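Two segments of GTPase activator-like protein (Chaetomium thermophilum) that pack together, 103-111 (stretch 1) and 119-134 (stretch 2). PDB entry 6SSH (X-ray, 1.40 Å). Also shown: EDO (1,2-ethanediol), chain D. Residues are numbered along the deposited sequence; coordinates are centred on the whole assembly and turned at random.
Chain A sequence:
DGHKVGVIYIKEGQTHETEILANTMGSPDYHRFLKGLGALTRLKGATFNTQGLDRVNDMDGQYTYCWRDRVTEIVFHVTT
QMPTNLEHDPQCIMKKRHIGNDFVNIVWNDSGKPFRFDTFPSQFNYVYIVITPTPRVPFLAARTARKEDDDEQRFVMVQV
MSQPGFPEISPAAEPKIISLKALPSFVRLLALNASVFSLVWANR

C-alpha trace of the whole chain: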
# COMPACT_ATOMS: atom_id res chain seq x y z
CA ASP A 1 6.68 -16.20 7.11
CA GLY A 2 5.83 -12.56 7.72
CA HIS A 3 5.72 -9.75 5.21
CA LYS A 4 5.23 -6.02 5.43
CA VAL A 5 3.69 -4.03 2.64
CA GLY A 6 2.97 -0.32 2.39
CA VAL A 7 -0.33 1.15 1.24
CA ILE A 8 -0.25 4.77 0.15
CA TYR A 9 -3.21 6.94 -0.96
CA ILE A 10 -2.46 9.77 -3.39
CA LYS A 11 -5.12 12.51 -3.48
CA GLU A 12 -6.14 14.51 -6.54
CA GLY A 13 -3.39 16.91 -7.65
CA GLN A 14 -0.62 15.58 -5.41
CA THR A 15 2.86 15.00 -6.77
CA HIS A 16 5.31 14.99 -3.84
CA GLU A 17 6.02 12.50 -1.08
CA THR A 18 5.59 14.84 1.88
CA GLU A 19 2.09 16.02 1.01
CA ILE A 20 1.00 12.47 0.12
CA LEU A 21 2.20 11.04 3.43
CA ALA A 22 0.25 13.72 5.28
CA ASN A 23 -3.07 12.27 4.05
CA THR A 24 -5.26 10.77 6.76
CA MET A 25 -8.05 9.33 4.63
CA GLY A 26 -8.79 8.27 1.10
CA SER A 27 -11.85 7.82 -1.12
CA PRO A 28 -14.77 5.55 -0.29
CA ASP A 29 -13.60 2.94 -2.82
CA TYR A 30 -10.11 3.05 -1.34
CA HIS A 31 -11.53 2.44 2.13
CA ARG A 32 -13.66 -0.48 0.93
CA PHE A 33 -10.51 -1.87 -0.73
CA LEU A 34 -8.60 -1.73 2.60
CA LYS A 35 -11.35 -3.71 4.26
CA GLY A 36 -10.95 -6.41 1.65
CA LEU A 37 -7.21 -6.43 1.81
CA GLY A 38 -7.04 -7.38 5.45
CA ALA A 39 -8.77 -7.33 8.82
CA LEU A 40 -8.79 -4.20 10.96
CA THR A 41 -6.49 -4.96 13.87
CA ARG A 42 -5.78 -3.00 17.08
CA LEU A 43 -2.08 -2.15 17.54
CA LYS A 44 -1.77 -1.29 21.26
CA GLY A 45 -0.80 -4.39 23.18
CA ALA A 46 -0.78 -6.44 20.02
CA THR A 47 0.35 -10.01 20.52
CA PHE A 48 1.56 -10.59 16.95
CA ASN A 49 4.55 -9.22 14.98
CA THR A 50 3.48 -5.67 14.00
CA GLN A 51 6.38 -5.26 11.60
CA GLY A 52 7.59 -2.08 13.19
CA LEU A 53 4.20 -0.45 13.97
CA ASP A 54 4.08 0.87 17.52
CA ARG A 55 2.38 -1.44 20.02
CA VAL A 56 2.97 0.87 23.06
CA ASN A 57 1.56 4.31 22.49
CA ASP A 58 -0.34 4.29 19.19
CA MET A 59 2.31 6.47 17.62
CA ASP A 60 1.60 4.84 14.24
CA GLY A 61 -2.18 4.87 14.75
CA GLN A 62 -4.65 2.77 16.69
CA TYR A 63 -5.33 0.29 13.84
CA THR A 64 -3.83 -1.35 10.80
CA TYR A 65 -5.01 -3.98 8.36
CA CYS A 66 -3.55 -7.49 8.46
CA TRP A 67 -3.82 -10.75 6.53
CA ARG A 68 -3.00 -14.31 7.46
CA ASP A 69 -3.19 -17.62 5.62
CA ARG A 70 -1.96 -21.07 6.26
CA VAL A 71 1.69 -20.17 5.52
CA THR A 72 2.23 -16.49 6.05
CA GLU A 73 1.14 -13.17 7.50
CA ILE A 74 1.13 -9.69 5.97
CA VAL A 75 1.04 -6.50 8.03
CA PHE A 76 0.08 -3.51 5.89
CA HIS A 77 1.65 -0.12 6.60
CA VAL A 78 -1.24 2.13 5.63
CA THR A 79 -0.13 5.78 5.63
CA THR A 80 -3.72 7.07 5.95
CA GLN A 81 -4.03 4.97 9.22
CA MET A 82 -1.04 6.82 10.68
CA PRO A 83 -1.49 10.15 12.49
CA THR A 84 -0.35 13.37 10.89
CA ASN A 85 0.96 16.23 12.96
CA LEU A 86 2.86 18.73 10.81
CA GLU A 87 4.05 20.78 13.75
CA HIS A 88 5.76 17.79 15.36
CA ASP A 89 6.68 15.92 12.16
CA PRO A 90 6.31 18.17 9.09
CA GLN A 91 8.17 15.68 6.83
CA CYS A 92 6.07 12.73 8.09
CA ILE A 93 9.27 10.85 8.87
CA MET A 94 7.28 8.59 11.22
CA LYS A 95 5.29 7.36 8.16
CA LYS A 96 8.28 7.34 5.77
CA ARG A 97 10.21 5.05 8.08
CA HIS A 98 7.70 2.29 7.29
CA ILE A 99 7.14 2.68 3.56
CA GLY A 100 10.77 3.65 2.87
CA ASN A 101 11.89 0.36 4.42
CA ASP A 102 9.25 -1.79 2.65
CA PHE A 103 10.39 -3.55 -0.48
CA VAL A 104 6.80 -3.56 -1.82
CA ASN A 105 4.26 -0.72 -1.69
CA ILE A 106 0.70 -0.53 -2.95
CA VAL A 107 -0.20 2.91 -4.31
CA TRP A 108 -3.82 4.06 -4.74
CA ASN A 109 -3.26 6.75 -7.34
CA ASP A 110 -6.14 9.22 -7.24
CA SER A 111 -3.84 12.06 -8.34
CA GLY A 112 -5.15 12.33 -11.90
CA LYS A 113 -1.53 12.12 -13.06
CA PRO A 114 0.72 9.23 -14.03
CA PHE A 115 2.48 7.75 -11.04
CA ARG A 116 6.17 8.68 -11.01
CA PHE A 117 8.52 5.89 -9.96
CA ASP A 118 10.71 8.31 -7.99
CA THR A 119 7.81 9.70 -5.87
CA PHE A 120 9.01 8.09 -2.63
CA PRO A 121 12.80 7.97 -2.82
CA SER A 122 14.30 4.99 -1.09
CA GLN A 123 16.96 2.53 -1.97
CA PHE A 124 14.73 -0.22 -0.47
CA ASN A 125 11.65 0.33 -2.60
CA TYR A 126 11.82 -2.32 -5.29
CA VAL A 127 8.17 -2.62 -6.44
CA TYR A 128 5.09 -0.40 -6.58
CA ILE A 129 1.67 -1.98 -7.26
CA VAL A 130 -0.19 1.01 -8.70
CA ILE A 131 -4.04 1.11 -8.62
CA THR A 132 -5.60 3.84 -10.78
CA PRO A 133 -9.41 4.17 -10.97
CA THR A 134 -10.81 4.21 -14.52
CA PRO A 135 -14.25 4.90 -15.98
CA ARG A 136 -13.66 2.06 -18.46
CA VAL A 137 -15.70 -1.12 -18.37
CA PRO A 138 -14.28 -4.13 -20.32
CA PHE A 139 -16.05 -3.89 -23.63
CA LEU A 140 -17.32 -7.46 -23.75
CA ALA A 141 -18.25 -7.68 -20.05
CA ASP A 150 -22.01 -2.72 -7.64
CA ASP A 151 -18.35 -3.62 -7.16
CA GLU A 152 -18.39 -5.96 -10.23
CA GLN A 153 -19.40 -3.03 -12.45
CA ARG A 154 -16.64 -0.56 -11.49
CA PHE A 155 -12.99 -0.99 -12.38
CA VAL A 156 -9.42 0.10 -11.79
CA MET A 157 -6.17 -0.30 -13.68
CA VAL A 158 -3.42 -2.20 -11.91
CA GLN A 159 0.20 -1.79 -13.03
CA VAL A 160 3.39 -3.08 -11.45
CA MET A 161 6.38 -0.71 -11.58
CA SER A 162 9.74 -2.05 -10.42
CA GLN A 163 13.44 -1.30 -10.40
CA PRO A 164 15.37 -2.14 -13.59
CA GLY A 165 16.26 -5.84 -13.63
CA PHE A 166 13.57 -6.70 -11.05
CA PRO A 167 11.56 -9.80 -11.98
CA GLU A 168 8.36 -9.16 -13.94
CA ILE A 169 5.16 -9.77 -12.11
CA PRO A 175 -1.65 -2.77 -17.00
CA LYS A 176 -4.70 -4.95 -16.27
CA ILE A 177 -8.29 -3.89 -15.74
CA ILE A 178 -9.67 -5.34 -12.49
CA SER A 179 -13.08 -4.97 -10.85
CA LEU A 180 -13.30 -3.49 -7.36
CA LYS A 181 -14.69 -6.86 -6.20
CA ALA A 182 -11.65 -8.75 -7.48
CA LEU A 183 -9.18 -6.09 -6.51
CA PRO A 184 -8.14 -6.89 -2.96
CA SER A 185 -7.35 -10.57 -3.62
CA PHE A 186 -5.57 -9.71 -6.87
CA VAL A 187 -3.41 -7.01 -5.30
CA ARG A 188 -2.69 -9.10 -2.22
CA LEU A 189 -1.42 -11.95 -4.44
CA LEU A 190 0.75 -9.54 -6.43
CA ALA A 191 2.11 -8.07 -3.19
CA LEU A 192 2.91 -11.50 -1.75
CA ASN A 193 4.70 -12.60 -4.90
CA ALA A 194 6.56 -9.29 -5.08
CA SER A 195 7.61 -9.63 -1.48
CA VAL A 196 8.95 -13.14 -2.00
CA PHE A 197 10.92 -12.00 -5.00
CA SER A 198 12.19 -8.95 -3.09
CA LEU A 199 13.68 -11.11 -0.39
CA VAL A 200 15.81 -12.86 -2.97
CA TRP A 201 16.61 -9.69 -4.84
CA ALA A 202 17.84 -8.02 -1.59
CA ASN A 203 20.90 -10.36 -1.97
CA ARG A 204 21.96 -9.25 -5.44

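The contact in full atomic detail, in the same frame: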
# COMPACT_ATOMS: atom_id res chain seq x y z
N PHE A 103 9.99 -3.23 0.89
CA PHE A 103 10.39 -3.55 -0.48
C PHE A 103 9.22 -3.28 -1.43
O PHE A 103 9.43 -2.89 -2.59
CB PHE A 103 10.87 -5.00 -0.58
CG PHE A 103 12.16 -5.31 0.16
CD1 PHE A 103 13.19 -4.38 0.24
CD2 PHE A 103 12.33 -6.56 0.77
CE1 PHE A 103 14.40 -4.72 0.93
CE2 PHE A 103 13.52 -6.92 1.40
CZ PHE A 103 14.54 -5.98 1.51
N VAL A 104 8.02 -3.62 -1.02
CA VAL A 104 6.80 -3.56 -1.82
C VAL A 104 5.84 -2.56 -1.21
O VAL A 104 5.58 -2.61 -0.00
CB VAL A 104 6.13 -4.95 -1.85
CG1 VAL A 104 4.90 -4.91 -2.71
CG2 VAL A 104 7.15 -6.00 -2.35
N ASN A 105 5.27 -1.68 -2.06
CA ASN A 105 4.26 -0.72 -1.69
C ASN A 105 3.13 -0.71 -2.68
O ASN A 105 3.40 -0.71 -3.88
CB ASN A 105 4.87 0.72 -1.55
CG ASN A 105 5.72 0.87 -0.34
OD1 ASN A 105 5.20 0.98 0.76
ND2 ASN A 105 6.98 0.86 -0.50
N ILE A 106 1.94 -0.70 -2.19
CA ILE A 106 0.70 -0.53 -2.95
C ILE A 106 0.38 0.93 -2.99
O ILE A 106 0.39 1.61 -1.90
CB ILE A 106 -0.43 -1.33 -2.31
CG1 ILE A 106 -0.09 -2.81 -2.31
CG2 ILE A 106 -1.77 -1.03 -2.99
CD1 ILE A 106 -0.93 -3.63 -1.35
N VAL A 107 0.10 1.51 -4.15
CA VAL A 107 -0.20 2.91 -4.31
C VAL A 107 -1.59 3.08 -4.88
O VAL A 107 -1.87 2.51 -5.97
CB VAL A 107 0.81 3.56 -5.27
CG1 VAL A 107 0.50 5.04 -5.52
CG2 VAL A 107 2.22 3.46 -4.71
N TRP A 108 -2.50 3.74 -4.21
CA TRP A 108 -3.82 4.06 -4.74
C TRP A 108 -3.70 5.45 -5.33
O TRP A 108 -3.66 6.46 -4.62
CB TRP A 108 -4.88 3.97 -3.65
CG TRP A 108 -6.26 4.14 -4.24
CD1 TRP A 108 -6.81 5.25 -4.77
CD2 TRP A 108 -7.25 3.09 -4.41
NE1 TRP A 108 -8.09 4.99 -5.25
CE2 TRP A 108 -8.38 3.67 -5.00
CE3 TRP A 108 -7.29 1.75 -4.06
CZ2 TRP A 108 -9.54 2.93 -5.31
CZ3 TRP A 108 -8.43 1.01 -4.35
CH2 TRP A 108 -9.54 1.60 -4.97
N ASN A 109 -3.55 5.51 -6.65
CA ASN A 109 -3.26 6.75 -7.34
C ASN A 109 -4.53 7.48 -7.77
O ASN A 109 -5.04 7.27 -8.88
CB ASN A 109 -2.36 6.49 -8.53
CG ASN A 109 -2.03 7.79 -9.25
OD1 ASN A 109 -2.09 8.87 -8.68
ND2 ASN A 109 -1.69 7.66 -10.55
N ASP A 110 -5.06 8.33 -6.91
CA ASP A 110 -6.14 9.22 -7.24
C ASP A 110 -5.63 10.60 -7.67
O ASP A 110 -6.41 11.54 -7.74
CB ASP A 110 -7.11 9.39 -6.09
CG ASP A 110 -8.33 8.50 -6.20
OD1 ASP A 110 -8.46 7.77 -7.20
OD2 ASP A 110 -9.13 8.48 -5.25
N SER A 111 -4.37 10.74 -8.05
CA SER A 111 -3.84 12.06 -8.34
C SER A 111 -4.35 12.70 -9.61
O SER A 111 -4.28 13.89 -9.74
CB SER A 111 -2.32 12.04 -8.46
OG SER A 111 -1.89 11.40 -9.63
N THR A 119 8.64 8.94 -6.83
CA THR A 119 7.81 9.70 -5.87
C THR A 119 8.24 9.55 -4.43
O THR A 119 8.13 10.52 -3.68
CB THR A 119 6.32 9.38 -6.03
OG1 THR A 119 5.92 9.69 -7.37
CG2 THR A 119 5.46 10.20 -5.08
N PHE A 120 8.75 8.38 -4.02
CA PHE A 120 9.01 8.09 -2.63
C PHE A 120 10.44 7.57 -2.53
O PHE A 120 10.68 6.36 -2.34
CB PHE A 120 8.05 7.01 -2.10
CG PHE A 120 6.60 7.31 -2.30
CD1 PHE A 120 5.95 8.29 -1.53
CD2 PHE A 120 5.86 6.61 -3.19
CE1 PHE A 120 4.58 8.52 -1.75
CE2 PHE A 120 4.52 6.83 -3.40
CZ PHE A 120 3.90 7.81 -2.70
N PRO A 121 11.42 8.45 -2.69
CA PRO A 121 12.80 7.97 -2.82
C PRO A 121 13.27 7.09 -1.65
O PRO A 121 13.16 7.39 -0.49
CB PRO A 121 13.63 9.27 -2.93
CG PRO A 121 12.70 10.39 -2.61
CD PRO A 121 11.28 9.91 -2.76
N SER A 122 13.78 5.93 -2.03
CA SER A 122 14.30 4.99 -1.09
C SER A 122 15.04 3.96 -1.89
O SER A 122 14.47 3.40 -2.85
CB SER A 122 13.22 4.25 -0.32
OG SER A 122 13.87 3.27 0.47
N GLN A 123 16.21 3.63 -1.39
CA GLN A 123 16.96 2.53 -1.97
C GLN A 123 16.39 1.16 -1.65
O GLN A 123 16.94 0.16 -2.11
CB GLN A 123 18.41 2.55 -1.48
CG GLN A 123 18.61 2.33 -0.03
CD GLN A 123 20.02 2.72 0.39
OE1 GLN A 123 20.94 2.71 -0.44
NE2 GLN A 123 20.19 3.09 1.65
N PHE A 124 15.36 1.08 -0.82
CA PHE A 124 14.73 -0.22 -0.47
C PHE A 124 13.39 -0.44 -1.15
O PHE A 124 12.83 -1.55 -1.11
CB PHE A 124 14.63 -0.37 1.01
CG PHE A 124 15.96 -0.21 1.71
CD1 PHE A 124 16.15 0.82 2.62
CD2 PHE A 124 17.03 -1.03 1.39
CE1 PHE A 124 17.37 1.01 3.24
CE2 PHE A 124 18.28 -0.85 2.03
CZ PHE A 124 18.44 0.18 2.95
N ASN A 125 12.92 0.52 -1.93
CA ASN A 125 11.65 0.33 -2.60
C ASN A 125 11.91 -0.32 -3.94
O ASN A 125 12.47 0.29 -4.84
CB ASN A 125 10.89 1.61 -2.82
CG ASN A 125 10.20 2.18 -1.55
OD1 ASN A 125 9.45 3.14 -1.70
ND2 ASN A 125 10.38 1.60 -0.40
N TYR A 126 11.56 -1.58 -4.07
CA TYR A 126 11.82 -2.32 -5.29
C TYR A 126 10.61 -2.35 -6.20
O TYR A 126 10.83 -2.39 -7.41
CB TYR A 126 12.16 -3.76 -4.96
CG TYR A 126 13.39 -3.95 -4.11
CD1 TYR A 126 14.38 -2.98 -4.02
CD2 TYR A 126 13.58 -5.14 -3.43
CE1 TYR A 126 15.51 -3.21 -3.22
CE2 TYR A 126 14.68 -5.35 -2.60
CZ TYR A 126 15.64 -4.39 -2.51
OH TYR A 126 16.76 -4.63 -1.72
N VAL A 127 9.40 -2.40 -5.68
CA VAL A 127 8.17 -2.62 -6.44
C VAL A 127 7.07 -1.73 -5.94
O VAL A 127 6.86 -1.66 -4.70
CB VAL A 127 7.66 -4.11 -6.25
CG1 VAL A 127 6.36 -4.34 -7.06
CG2 VAL A 127 8.74 -5.11 -6.70
N TYR A 128 6.34 -1.10 -6.86
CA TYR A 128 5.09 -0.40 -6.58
C TYR A 128 3.98 -1.11 -7.36
O TYR A 128 4.10 -1.38 -8.57
CB TYR A 128 5.13 1.07 -6.99
CG TYR A 128 6.17 1.87 -6.22
CD1 TYR A 128 7.34 2.25 -6.84
CD2 TYR A 128 5.98 2.14 -4.86
CE1 TYR A 128 8.30 2.95 -6.19
CE2 TYR A 128 6.96 2.84 -4.18
CZ TYR A 128 8.10 3.21 -4.84
OH TYR A 128 9.13 3.92 -4.19
N ILE A 129 2.90 -1.44 -6.68
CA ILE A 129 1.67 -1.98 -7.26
C ILE A 129 0.72 -0.84 -7.35
O ILE A 129 0.24 -0.35 -6.30
CB ILE A 129 1.09 -3.12 -6.46
CG1 ILE A 129 2.07 -4.28 -6.41
CG2 ILE A 129 -0.26 -3.57 -7.03
CD1 ILE A 129 1.84 -5.24 -5.33
N VAL A 130 0.52 -0.25 -8.53
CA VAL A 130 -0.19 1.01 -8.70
C VAL A 130 -1.62 0.78 -9.14
O VAL A 130 -1.85 0.13 -10.19
CB VAL A 130 0.52 1.92 -9.66
CG1 VAL A 130 -0.17 3.22 -9.71
CG2 VAL A 130 2.00 2.08 -9.31
N ILE A 131 -2.59 1.24 -8.39
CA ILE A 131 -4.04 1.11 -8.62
C ILE A 131 -4.51 2.47 -9.10
O ILE A 131 -4.37 3.44 -8.37
CB ILE A 131 -4.80 0.73 -7.36
CG1 ILE A 131 -4.33 -0.61 -6.84
CG2 ILE A 131 -6.31 0.77 -7.60
CD1 ILE A 131 -4.72 -0.93 -5.38
N THR A 132 -5.10 2.58 -10.27
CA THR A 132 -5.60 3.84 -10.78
C THR A 132 -7.04 3.65 -11.20
O THR A 132 -7.28 2.92 -12.19
CB THR A 132 -4.78 4.30 -11.99
OG1 THR A 132 -3.39 4.30 -11.66
CG2 THR A 132 -5.14 5.69 -12.40
N PRO A 133 -8.00 4.27 -10.54
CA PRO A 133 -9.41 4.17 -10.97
C PRO A 133 -9.57 4.60 -12.42
O PRO A 133 -8.93 5.50 -12.93
CB PRO A 133 -10.13 5.10 -10.05
CG PRO A 133 -9.28 5.02 -8.75
CD PRO A 133 -7.87 5.01 -9.26
N THR A 134 -10.48 3.92 -13.13
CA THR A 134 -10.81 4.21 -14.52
C THR A 134 -12.31 4.18 -14.69
O THR A 134 -12.99 3.36 -14.05
CB THR A 134 -10.15 3.23 -15.44
OG1 THR A 134 -10.50 3.56 -16.79
CG2 THR A 134 -10.63 1.82 -15.18
C1 EDO D . 1.53 11.41 -8.90
O1 EDO D . 1.47 12.81 -9.16
C2 EDO D . 2.76 11.20 -8.06
O2 EDO D . 3.51 10.13 -8.58
O HOH W 1 8.34 -0.15 -2.86

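Stretches 103-111 and 119-134 pair as neighbouring parallel strands, N-to-C directions 21° apart, burying 958 Å² between them. At the start of stretch 2, T119 OG1 accepts a hydrogen bond from O2 of the ethanediol (2.7 Å), out of reach of stretch 1. F120 reaches across with its ring, CE2 lying 4.3 Å from V107 CG2. A type I turn from S122 to N125, with F124 N bonded to S122 OG (2.9 Å), then brings the chain alongside F103. There F124 O meets the edge of the F103 ring, 3.2 Å from CD1, and also receives a nearly straight CA-H contact from F103 CA (3.2 Å). N125 points its CA-to-CB bond away from stretch 1; its OD1 takes a hydrogen bond from Y128 OH (2.6 Å). Y126 N and V127 N both donate to F103 O (2.9 and 3.1 Å), while the Y126 ring lies nearly parallel to that of F103 (planes at 8°) but slid aside, so overlap is slight. From V127 the ladder is regular: V127 O accepts from N105 N (3.1 Å), I129 N donates to N105 O (2.9 Å), I129 O accepts from V107 N (2.8 Å), I131 N donates to V107 O (2.8 Å) and I131 O accepts from N109 N (2.8 Å). One water reinforces its beginning, donating to F103 O and V127 O and accepting from N105 ND2. Side chains alternate between faces. Y128 and V130 share one with N105 and V107, Y128 CD2 approaching V107 CG2 at 4.0 Å. V127, I129 and I131 share the other with V104, I106 and W108: I129 CD1 packs 4.0 Å from V104 CG1, I131 CD1 3.8 Å from I106 CG2, and I131 CG2 sits over the W108 six-membered ring. Beyond the ladder, P133 CG rests 3.7 Å from W108 NE1 and 3.3 Å from D110 OD1.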